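Local coordinates for protein lamina-associated polypeptide 2 isoforms alpha/zeta (Mus musculus, PDB 2V0X) that is a component of the nuclear lamina that dimerizes through a coiled-coil domain and probably acts with lamin A and chromatin, at residues 54-63 with 115-126; 102-113 with 186-197. The protein carries 2 engineered substitutions. One frame throughout, in Å; residues are numbered along the deposited sequence.

How the contacts relate
Both contacts are built on helix 100-146, with their centres about 22 Å apart. Contact 2 comes first along that helix, pairing its residues 102-113 with 186-197 near the end of helix 152-196; contact 1 follows, where residues 115-126 are covered by the loop 54-63 that links helix 35-46 to helix 66-72. The four segments alternate along the chain, and the two contacts meet where L54 CD1 packs against R112 O, 3.3 Å away. Together they illustrate how one long helix can serve several partners at once: it pairs with a helix of its own chain, farther along carries a loop that also touches helix 152-196, and at both places meets the second subunit of the dimer.

Contact 1 (54-63 with 115-126); sequences LPSVACRYPV and EAAASALQIAAH
L54 slides its CD1 methyl past the extended chain of E115 and onto A116, lying 3.7 Å from E115 CB, while a water ties the L54 backbone N to E115 OE1. One turn on, S119 OG bonds back to E115 O and takes a second water held by P55 O; S119 CB meets V57 CG2 at 3.8 Å. Q122 then offers its aliphatic part, CG standing 3.8 Å from V63 CG2. With CG1 set beside the backbone N (chi1 -64°), I123 lays that atom over a face of the Y61 ring, 3.9 Å from its centroid, and Y61 OH bonds D175 on helix 152-196. H126 ends the row: the Y61 edge meets its face with the planes at 70°, and NE2 donates to P62 O at 2.7 Å, the oxygen in the ring plane although NE2 sits above the carbonyl plane. F33 of the second subunit stacks on H126. A leucine here would probably leave P62 O without its donor and both aromatic neighbours without their ring partner. Largely apolar contacts thus fasten the loop, with the H126 hydrogen bond fixing its far end beside the dimer interface.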
loop_
_atom_site.group_PDB
_atom_site.type_symbol
_atom_site.label_atom_id
_atom_site.label_comp_id
_atom_site.label_asym_id
_atom_site.label_seq_id
_atom_site.Cartn_x
_atom_site.Cartn_y
_atom_site.Cartn_z
ATOM N N LEU B 54 6.577 5.999 -10.505
ATOM C CA LEU B 54 5.535 5.009 -10.270
ATOM C C LEU B 54 4.580 4.783 -11.440
ATOM O O LEU B 54 4.178 5.732 -12.106
ATOM C CB LEU B 54 4.716 5.431 -9.053
ATOM C CG LEU B 54 5.516 5.528 -7.749
ATOM C CD1 LEU B 54 4.666 6.123 -6.654
ATOM C CD2 LEU B 54 6.014 4.162 -7.371
ATOM N N PRO B 55 4.221 3.517 -11.723
ATOM C CA PRO B 55 3.285 3.241 -12.827
ATOM C C PRO B 55 1.907 3.817 -12.486
ATOM O O PRO B 55 1.525 3.903 -11.314
ATOM C CB PRO B 55 3.250 1.712 -12.882
ATOM C CG PRO B 55 3.601 1.304 -11.502
ATOM C CD PRO B 55 4.722 2.259 -11.146
ATOM N N SER B 56 1.179 4.238 -13.509
ATOM C CA SER B 56 -0.139 4.822 -13.328
ATOM C C SER B 56 -1.231 3.763 -13.163
ATOM O O SER B 56 -1.133 2.651 -13.687
ATOM C CB SER B 56 -0.468 5.714 -14.538
ATOM O OG SER B 56 -1.754 6.295 -14.424
ATOM N N VAL B 57 -2.268 4.117 -12.414
ATOM C CA VAL B 57 -3.407 3.223 -12.200
ATOM C C VAL B 57 -4.665 3.916 -12.718
ATOM O O VAL B 57 -5.742 3.339 -12.686
ATOM C CB VAL B 57 -3.626 2.903 -10.688
ATOM C CG1 VAL B 57 -2.591 1.922 -10.177
ATOM C CG2 VAL B 57 -3.606 4.170 -9.881
ATOM N N ALA B 58 -4.515 5.130 -13.244
ATOM C CA ALA B 58 -5.663 5.891 -13.725
ATOM C C ALA B 58 -6.519 5.197 -14.790
ATOM O O ALA B 58 -7.736 5.339 -14.784
ATOM C CB ALA B 58 -5.220 7.313 -14.213
ATOM N N CYS B 59 -5.908 4.453 -15.703
ATOM C CA CYS B 59 -6.690 3.774 -16.740
ATOM C C CYS B 59 -7.291 2.467 -16.285
ATOM O O CYS B 59 -8.393 2.109 -16.695
ATOM C CB CYS B 59 -5.853 3.482 -17.992
ATOM S SG CYS B 59 -5.446 4.942 -18.923
ATOM N N ARG B 60 -6.526 1.721 -15.505
ATOM C CA ARG B 60 -6.975 0.422 -15.052
ATOM C C ARG B 60 -7.873 0.456 -13.820
ATOM O O ARG B 60 -8.781 -0.357 -13.686
ATOM C CB ARG B 60 -5.759 -0.493 -14.849
ATOM C CG ARG B 60 -5.087 -0.871 -16.175
ATOM C CD ARG B 60 -3.670 -1.417 -16.009
ATOM N NE ARG B 60 -3.283 -2.260 -17.146
ATOM C CZ ARG B 60 -2.823 -1.816 -18.317
ATOM N NH1 ARG B 60 -2.676 -0.522 -18.544
ATOM N NH2 ARG B 60 -2.514 -2.677 -19.274
ATOM N N TYR B 61 -7.669 1.443 -12.960
ATOM C CA TYR B 61 -8.462 1.552 -11.748
ATOM C C TYR B 61 -8.916 2.981 -11.525
ATOM O O TYR B 61 -8.618 3.582 -10.490
ATOM C CB TYR B 61 -7.618 1.068 -10.568
ATOM C CG TYR B 61 -7.122 -0.344 -10.776
ATOM C CD1 TYR B 61 -5.817 -0.591 -11.183
ATOM C CD2 TYR B 61 -7.965 -1.436 -10.553
ATOM C CE1 TYR B 61 -5.351 -1.892 -11.347
ATOM C CE2 TYR B 61 -7.508 -2.736 -10.722
ATOM C CZ TYR B 61 -6.206 -2.956 -11.111
ATOM O OH TYR B 61 -5.753 -4.252 -11.238
ATOM N N PRO B 62 -9.717 3.515 -12.465
ATOM C CA PRO B 62 -10.237 4.881 -12.409
ATOM C C PRO B 62 -11.148 5.153 -11.203
ATOM O O PRO B 62 -11.969 4.319 -10.811
ATOM C CB PRO B 62 -11.010 4.995 -13.724
ATOM C CG PRO B 62 -11.562 3.610 -13.881
ATOM C CD PRO B 62 -10.365 2.758 -13.555
ATOM N N VAL B 63 -11.008 6.344 -10.638
ATOM C CA VAL B 63 -11.814 6.746 -9.505
ATOM C C VAL B 63 -12.282 8.184 -9.747
ATOM O O VAL B 63 -11.616 8.956 -10.445
ATOM C CB VAL B 63 -11.025 6.617 -8.183
ATOM C CG1 VAL B 63 -11.790 7.262 -7.033
ATOM C CG2 VAL B 63 -10.791 5.133 -7.860
ATOM N N GLU B 115 2.183 8.443 -2.980
ATOM C CA GLU B 115 1.587 8.150 -4.271
ATOM C C GLU B 115 1.397 6.650 -4.496
ATOM O O GLU B 115 0.368 6.236 -4.992
ATOM C CB GLU B 115 2.425 8.766 -5.398
ATOM C CG GLU B 115 1.710 8.723 -6.731
ATOM C CD GLU B 115 2.578 9.101 -7.907
ATOM O OE1 GLU B 115 3.559 9.847 -7.706
ATOM O OE2 GLU B 115 2.276 8.646 -9.034
ATOM N N ALA B 116 2.400 5.848 -4.147
ATOM C CA ALA B 116 2.303 4.396 -4.297
ATOM C C ALA B 116 1.145 3.863 -3.445
ATOM O O ALA B 116 0.360 3.025 -3.907
ATOM C CB ALA B 116 3.631 3.717 -3.895
ATOM N N ALA B 117 1.013 4.386 -2.225
ATOM C CA ALA B 117 -0.060 3.995 -1.301
ATOM C C ALA B 117 -1.445 4.403 -1.814
ATOM O O ALA B 117 -2.423 3.644 -1.695
ATOM C CB ALA B 117 0.178 4.635 0.065
ATOM N N ALA B 118 -1.536 5.627 -2.338
ATOM C CA ALA B 118 -2.791 6.137 -2.864
ATOM C C ALA B 118 -3.259 5.250 -4.027
ATOM O O ALA B 118 -4.466 4.998 -4.192
ATOM C CB ALA B 118 -2.610 7.579 -3.343
ATOM N N SER B 119 -2.308 4.822 -4.852
ATOM C CA SER B 119 -2.599 3.957 -5.989
ATOM C C SER B 119 -3.130 2.609 -5.499
ATOM O O SER B 119 -4.066 2.068 -6.067
ATOM C CB SER B 119 -1.335 3.736 -6.828
ATOM O OG SER B 119 -0.773 4.975 -7.189
ATOM N N ALA B 120 -2.493 2.051 -4.471
ATOM C CA ALA B 120 -2.927 0.776 -3.868
ATOM C C ALA B 120 -4.348 0.949 -3.306
ATOM O O ALA B 120 -5.179 0.040 -3.354
ATOM C CB ALA B 120 -1.957 0.378 -2.767
ATOM N N LEU B 121 -4.651 2.155 -2.843
ATOM C CA LEU B 121 -5.973 2.472 -2.312
ATOM C C LEU B 121 -6.992 2.431 -3.462
ATOM O O LEU B 121 -8.092 1.882 -3.301
ATOM C CB LEU B 121 -5.935 3.860 -1.666
ATOM C CG LEU B 121 -6.985 4.544 -0.792
ATOM C CD1 LEU B 121 -8.368 4.434 -1.371
ATOM C CD2 LEU B 121 -6.934 3.991 0.596
ATOM N N GLN B 122 -6.644 3.007 -4.617
ATOM C CA GLN B 122 -7.565 2.985 -5.763
ATOM C C GLN B 122 -7.854 1.558 -6.183
ATOM O O GLN B 122 -8.964 1.231 -6.560
ATOM C CB GLN B 122 -6.995 3.726 -6.985
ATOM C CG GLN B 122 -7.157 5.220 -6.897
ATOM C CD GLN B 122 -6.571 5.919 -8.103
ATOM O OE1 GLN B 122 -6.983 5.680 -9.245
ATOM N NE2 GLN B 122 -5.597 6.768 -7.862
ATOM N N ILE B 123 -6.820 0.739 -6.206
ATOM C CA ILE B 123 -6.969 -0.658 -6.572
ATOM C C ILE B 123 -7.865 -1.342 -5.524
ATOM O O ILE B 123 -8.824 -2.025 -5.875
ATOM C CB ILE B 123 -5.586 -1.367 -6.610
ATOM C CG1 ILE B 123 -4.716 -0.752 -7.708
ATOM C CG2 ILE B 123 -5.766 -2.875 -6.877
ATOM C CD1 ILE B 123 -3.236 -1.230 -7.687
ATOM N N ALA B 124 -7.575 -1.125 -4.240
ATOM C CA ALA B 124 -8.369 -1.750 -3.171
ATOM C C ALA B 124 -9.833 -1.397 -3.277
ATOM O O ALA B 124 -10.697 -2.254 -3.040
ATOM C CB ALA B 124 -7.837 -1.385 -1.777
ATOM N N ALA B 125 -10.110 -0.127 -3.587
ATOM C CA ALA B 125 -11.480 0.357 -3.752
ATOM C C ALA B 125 -12.191 -0.464 -4.826
ATOM O O ALA B 125 -13.346 -0.855 -4.663
ATOM C CB ALA B 125 -11.487 1.855 -4.142
ATOM N N HIS B 126 -11.503 -0.708 -5.934
ATOM C CA HIS B 126 -12.091 -1.500 -7.009
ATOM C C HIS B 126 -12.277 -2.934 -6.548
ATOM O O HIS B 126 -13.289 -3.555 -6.839
ATOM C CB HIS B 126 -11.231 -1.440 -8.272
ATOM C CG HIS B 126 -11.472 -0.213 -9.086
ATOM N ND1 HIS B 126 -12.299 -0.205 -10.192
ATOM C CD2 HIS B 126 -11.063 1.067 -8.913
ATOM C CE1 HIS B 126 -12.395 1.029 -10.659
ATOM N NE2 HIS B 126 -11.654 1.816 -9.902
HETATM O O HOH W 1 5.714 8.900 -9.244
HETATM O O HOH W 2 0.352 5.533 -9.437
#

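Contact 2 (102-113 with 186-197); sequences CDKHLDLALCRS and SSTMGRRYLWLK
The rings of H105 and Y193 stack where helix 102-113 runs antiparallel to helix 186-196, two helices packed side by side in the coiled coil of the dimerization domain. The segment axes approach to 8.1 Å, with 164° between their directions. The stack is offset, its planes 8° apart and its centroids 3.9 Å apart. H105 CB also lies over the Y193 face, 3.7 Å from the ring centroid, adding a CH-pi contact to the stack.

Apolar packing fills the interface between the helices. Selenomethionine M189 is a knob in a hole formed by H105, L108, A109 and R112. Its CG is anti to the backbone N (chi1 -179°), and a bend farther out brings CE within 3.4 Å of H105 O and also against A109 CB. L106 inserts CD2 beside Y193 CB and sets CD1 4.2 Å from L194 CD1. Small residues let the helices come close: A109 CB lies 3.5 Å from G190 CA, and a beta carbon on G190 would collide with that methyl. A109 CB also presses on S186 O at 3.3 Å.

Polar groups are tied within the helices, by water and across the dimer. R112 NH2 shares a water with S186 OG and forms a salt bridge with D51; L108 CD2 covers one face of its guanidinium. S186 OG is also hydrogen-bonded with C182 O one turn back. K197 NZ reaches another water and pairs with D103 of the second subunit. At the dimer interface, D107 forms a salt bridge with R191 of the second subunit, and S187 OG bonds L110 O of that subunit. Within helix 102-113, A109 O is gripped twice from opposite faces of its plane, by S113 N and by S113 OG, the latter at 2.9 Å.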
loop_
_atom_site.group_PDB
_atom_site.type_symbol
_atom_site.label_atom_id
_atom_site.label_comp_id
_atom_site.label_asym_id
_atom_site.label_seq_id
_atom_site.Cartn_x
_atom_site.Cartn_y
_atom_site.Cartn_z
ATOM N N CYS B 102 19.956 16.521 -0.068
ATOM C CA CYS B 102 19.385 15.480 0.758
ATOM C C CYS B 102 17.895 15.718 0.980
ATOM O O CYS B 102 17.077 14.816 0.798
ATOM C CB CYS B 102 20.100 15.395 2.106
ATOM S SG CYS B 102 19.684 13.913 3.087
ATOM N N ASP B 103 17.548 16.939 1.370
ATOM C CA ASP B 103 16.164 17.306 1.619
ATOM C C ASP B 103 15.256 16.987 0.424
ATOM O O ASP B 103 14.183 16.425 0.602
ATOM C CB ASP B 103 16.061 18.785 2.011
ATOM C CG ASP B 103 16.773 19.097 3.332
ATOM O OD1 ASP B 103 17.189 18.149 4.043
ATOM O OD2 ASP B 103 16.921 20.299 3.653
ATOM N N LYS B 104 15.708 17.289 -0.788
ATOM C CA LYS B 104 14.899 17.003 -1.960
ATOM C C LYS B 104 14.717 15.500 -2.153
ATOM O O LYS B 104 13.646 15.055 -2.561
ATOM C CB LYS B 104 15.476 17.644 -3.227
ATOM C CG LYS B 104 15.106 19.111 -3.383
ATOM C CD LYS B 104 14.985 19.495 -4.853
ATOM C CE LYS B 104 13.897 18.665 -5.536
ATOM N NZ LYS B 104 13.787 18.913 -6.999
ATOM N N HIS B 105 15.756 14.727 -1.854
ATOM C CA HIS B 105 15.699 13.267 -1.976
ATOM C C HIS B 105 14.723 12.668 -0.972
ATOM O O HIS B 105 13.990 11.728 -1.290
ATOM C CB HIS B 105 17.079 12.654 -1.741
ATOM C CG HIS B 105 18.077 12.990 -2.805
ATOM N ND1 HIS B 105 17.957 12.544 -4.104
ATOM C CD2 HIS B 105 19.220 13.713 -2.758
ATOM C CE1 HIS B 105 18.985 12.978 -4.813
ATOM N NE2 HIS B 105 19.766 13.688 -4.019
ATOM N N LEU B 106 14.718 13.222 0.237
ATOM C CA LEU B 106 13.839 12.748 1.285
ATOM C C LEU B 106 12.401 13.067 0.931
ATOM O O LEU B 106 11.529 12.208 1.053
ATOM C CB LEU B 106 14.192 13.372 2.636
ATOM C CG LEU B 106 15.589 13.144 3.206
ATOM C CD1 LEU B 106 15.586 13.558 4.671
ATOM C CD2 LEU B 106 15.991 11.681 3.098
ATOM N N ASP B 107 12.167 14.302 0.487
ATOM C CA ASP B 107 10.827 14.739 0.112
ATOM C C ASP B 107 10.289 13.921 -1.057
ATOM O O ASP B 107 9.106 13.579 -1.092
ATOM C CB ASP B 107 10.806 16.236 -0.228
ATOM C CG ASP B 107 9.398 16.765 -0.372
ATOM O OD1 ASP B 107 8.587 16.528 0.544
ATOM O OD2 ASP B 107 9.088 17.366 -1.418
ATOM N N LEU B 108 11.161 13.586 -2.003
ATOM C CA LEU B 108 10.750 12.786 -3.145
ATOM C C LEU B 108 10.358 11.383 -2.669
ATOM O O LEU B 108 9.324 10.827 -3.068
ATOM C CB LEU B 108 11.895 12.669 -4.148
ATOM C CG LEU B 108 11.596 11.758 -5.346
ATOM C CD1 LEU B 108 10.398 12.306 -6.142
ATOM C CD2 LEU B 108 12.833 11.678 -6.241
ATOM N N ALA B 109 11.177 10.808 -1.800
ATOM C CA ALA B 109 10.886 9.471 -1.289
ATOM C C ALA B 109 9.545 9.432 -0.561
ATOM O O ALA B 109 8.776 8.491 -0.748
ATOM C CB ALA B 109 11.983 8.991 -0.386
ATOM N N LEU B 110 9.267 10.439 0.270
ATOM C CA LEU B 110 8.005 10.474 1.016
ATOM C C LEU B 110 6.808 10.722 0.085
ATOM O O LEU B 110 5.710 10.207 0.326
ATOM C CB LEU B 110 8.051 11.534 2.133
ATOM C CG LEU B 110 9.065 11.338 3.279
ATOM C CD1 LEU B 110 9.430 12.661 3.947
ATOM C CD2 LEU B 110 8.541 10.350 4.292
ATOM N N CYS B 111 7.022 11.506 -0.970
ATOM C CA CYS B 111 5.968 11.801 -1.941
ATOM C C CYS B 111 5.616 10.535 -2.720
ATOM O O CYS B 111 4.445 10.234 -2.955
ATOM C CB CYS B 111 6.407 12.918 -2.912
ATOM S SG CYS B 111 6.345 14.612 -2.191
ATOM N N ARG B 112 6.647 9.824 -3.151
ATOM C CA ARG B 112 6.471 8.589 -3.887
ATOM C C ARG B 112 5.819 7.559 -2.980
ATOM O O ARG B 112 4.951 6.839 -3.433
ATOM C CB ARG B 112 7.808 8.105 -4.449
ATOM C CG ARG B 112 8.371 9.140 -5.407
ATOM C CD ARG B 112 8.782 8.565 -6.718
ATOM N NE ARG B 112 10.135 8.064 -6.675
ATOM C CZ ARG B 112 11.115 8.467 -7.480
ATOM N NH1 ARG B 112 10.901 9.394 -8.406
ATOM N NH2 ARG B 112 12.315 7.931 -7.358
ATOM N N SER B 113 6.173 7.551 -1.693
ATOM C CA SER B 113 5.545 6.620 -0.759
ATOM C C SER B 113 4.039 6.909 -0.720
ATOM O O SER B 113 3.218 6.000 -0.773
ATOM C CB SER B 113 6.123 6.778 0.649
ATOM O OG SER B 113 7.474 6.332 0.701
ATOM N N SER B 186 10.731 3.080 -2.213
ATOM C CA SER B 186 10.859 4.519 -1.990
ATOM C C SER B 186 11.238 4.825 -0.550
ATOM O O SER B 186 12.082 5.687 -0.292
ATOM C CB SER B 186 9.570 5.231 -2.377
ATOM O OG SER B 186 9.320 5.050 -3.755
ATOM N N SER B 187 10.632 4.101 0.383
ATOM C CA SER B 187 10.936 4.280 1.791
ATOM C C SER B 187 12.434 3.990 2.013
ATOM O O SER B 187 13.143 4.766 2.650
ATOM C CB SER B 187 10.087 3.325 2.635
ATOM O OG SER B 187 10.650 3.150 3.929
ATOM N N THR B 188 12.898 2.884 1.440
ATOM C CA THR B 188 14.284 2.459 1.541
ATOM C C THR B 188 15.230 3.487 0.904
ATOM O O THR B 188 16.274 3.784 1.459
ATOM C CB THR B 188 14.445 1.057 0.916
ATOM O OG1 THR B 188 13.589 0.147 1.627
ATOM C CG2 THR B 188 15.884 0.560 0.980
HETATM N N MSE B 189 14.846 4.052 -0.239
HETATM C CA MSE B 189 15.663 5.074 -0.890
HETATM C C MSE B 189 15.809 6.289 0.059
HETATM O O MSE B 189 16.913 6.778 0.317
HETATM C CB MSE B 189 15.022 5.513 -2.208
HETATM C CG MSE B 189 15.847 6.562 -2.964
HETATM SE SE MSE B 189 14.870 7.496 -4.371
HETATM C CE MSE B 189 14.198 8.968 -3.318
ATOM N N GLY B 190 14.689 6.744 0.602
ATOM C CA GLY B 190 14.724 7.865 1.513
ATOM C C GLY B 190 15.670 7.607 2.676
ATOM O O GLY B 190 16.494 8.466 3.012
ATOM N N ARG B 191 15.587 6.412 3.258
ATOM C CA ARG B 191 16.431 6.057 4.397
ATOM C C ARG B 191 17.902 5.884 4.044
ATOM O O ARG B 191 18.761 6.112 4.894
ATOM C CB ARG B 191 15.881 4.824 5.144
ATOM C CG ARG B 191 14.521 5.080 5.817
ATOM C CD ARG B 191 13.944 3.819 6.461
ATOM N NE ARG B 191 14.729 3.356 7.603
ATOM C CZ ARG B 191 15.164 2.109 7.764
ATOM N NH1 ARG B 191 14.901 1.188 6.849
ATOM N NH2 ARG B 191 15.826 1.771 8.866
ATOM N N ARG B 192 18.201 5.452 2.824
ATOM C CA ARG B 192 19.601 5.334 2.416
ATOM C C ARG B 192 20.235 6.740 2.450
ATOM O O ARG B 192 21.294 6.935 3.044
ATOM C CB ARG B 192 19.719 4.726 1.025
ATOM C CG ARG B 192 19.547 3.221 1.011
ATOM C CD ARG B 192 19.692 2.711 -0.390
ATOM N NE ARG B 192 19.680 1.253 -0.419
ATOM C CZ ARG B 192 19.829 0.540 -1.526
ATOM N NH1 ARG B 192 20.006 1.159 -2.676
ATOM N NH2 ARG B 192 19.778 -0.786 -1.489
ATOM N N TYR B 193 19.544 7.732 1.891
ATOM C CA TYR B 193 20.051 9.111 1.897
ATOM C C TYR B 193 20.165 9.626 3.321
ATOM O O TYR B 193 21.148 10.272 3.692
ATOM C CB TYR B 193 19.132 10.041 1.101
ATOM C CG TYR B 193 19.331 9.948 -0.392
ATOM C CD1 TYR B 193 18.459 9.208 -1.191
ATOM C CD2 TYR B 193 20.383 10.623 -1.013
ATOM C CE1 TYR B 193 18.628 9.144 -2.578
ATOM C CE2 TYR B 193 20.564 10.569 -2.390
ATOM C CZ TYR B 193 19.682 9.828 -3.168
ATOM O OH TYR B 193 19.855 9.781 -4.533
ATOM N N LEU B 194 19.172 9.301 4.137
ATOM C CA LEU B 194 19.172 9.747 5.512
ATOM C C LEU B 194 20.319 9.199 6.352
ATOM O O LEU B 194 20.915 9.941 7.127
ATOM C CB LEU B 194 17.853 9.412 6.182
ATOM C CG LEU B 194 17.726 9.886 7.626
ATOM C CD1 LEU B 194 17.700 11.433 7.682
ATOM C CD2 LEU B 194 16.447 9.304 8.213
ATOM N N TRP B 195 20.597 7.901 6.221
ATOM C CA TRP B 195 21.657 7.254 6.984
ATOM C C TRP B 195 23.078 7.464 6.463
ATOM O O TRP B 195 24.032 7.352 7.232
ATOM C CB TRP B 195 21.359 5.762 7.189
ATOM C CG TRP B 195 20.309 5.567 8.213
ATOM C CD1 TRP B 195 18.958 5.447 7.993
ATOM C CD2 TRP B 195 20.482 5.587 9.640
ATOM N NE1 TRP B 195 18.289 5.409 9.189
ATOM C CE2 TRP B 195 19.194 5.491 10.216
ATOM C CE3 TRP B 195 21.595 5.683 10.482
ATOM C CZ2 TRP B 195 18.986 5.492 11.600
ATOM C CZ3 TRP B 195 21.395 5.682 11.861
ATOM C CH2 TRP B 195 20.098 5.587 12.411
ATOM N N LEU B 196 23.227 7.763 5.177
ATOM C CA LEU B 196 24.549 8.017 4.617
ATOM C C LEU B 196 25.016 9.462 4.854
ATOM O O LEU B 196 26.211 9.742 4.821
ATOM C CB LEU B 196 24.575 7.720 3.118
ATOM C CG LEU B 196 24.599 6.254 2.692
ATOM C CD1 LEU B 196 24.668 6.185 1.188
ATOM C CD2 LEU B 196 25.788 5.528 3.309
ATOM N N LYS B 197 24.075 10.353 5.151
ATOM C CA LYS B 197 24.344 11.774 5.372
ATOM C C LYS B 197 25.572 12.098 6.229
ATOM O O LYS B 197 26.446 12.857 5.798
ATOM C CB LYS B 197 23.093 12.460 5.955
ATOM C CG LYS B 197 23.146 13.978 5.947
ATOM C CD LYS B 197 21.807 14.612 6.331
ATOM C CE LYS B 197 21.455 14.364 7.786
ATOM N NZ LYS B 197 20.180 15.039 8.141
HETATM O O HOH W 3 17.789 16.031 6.522
HETATM O O HOH W 4 11.744 5.991 -5.315
#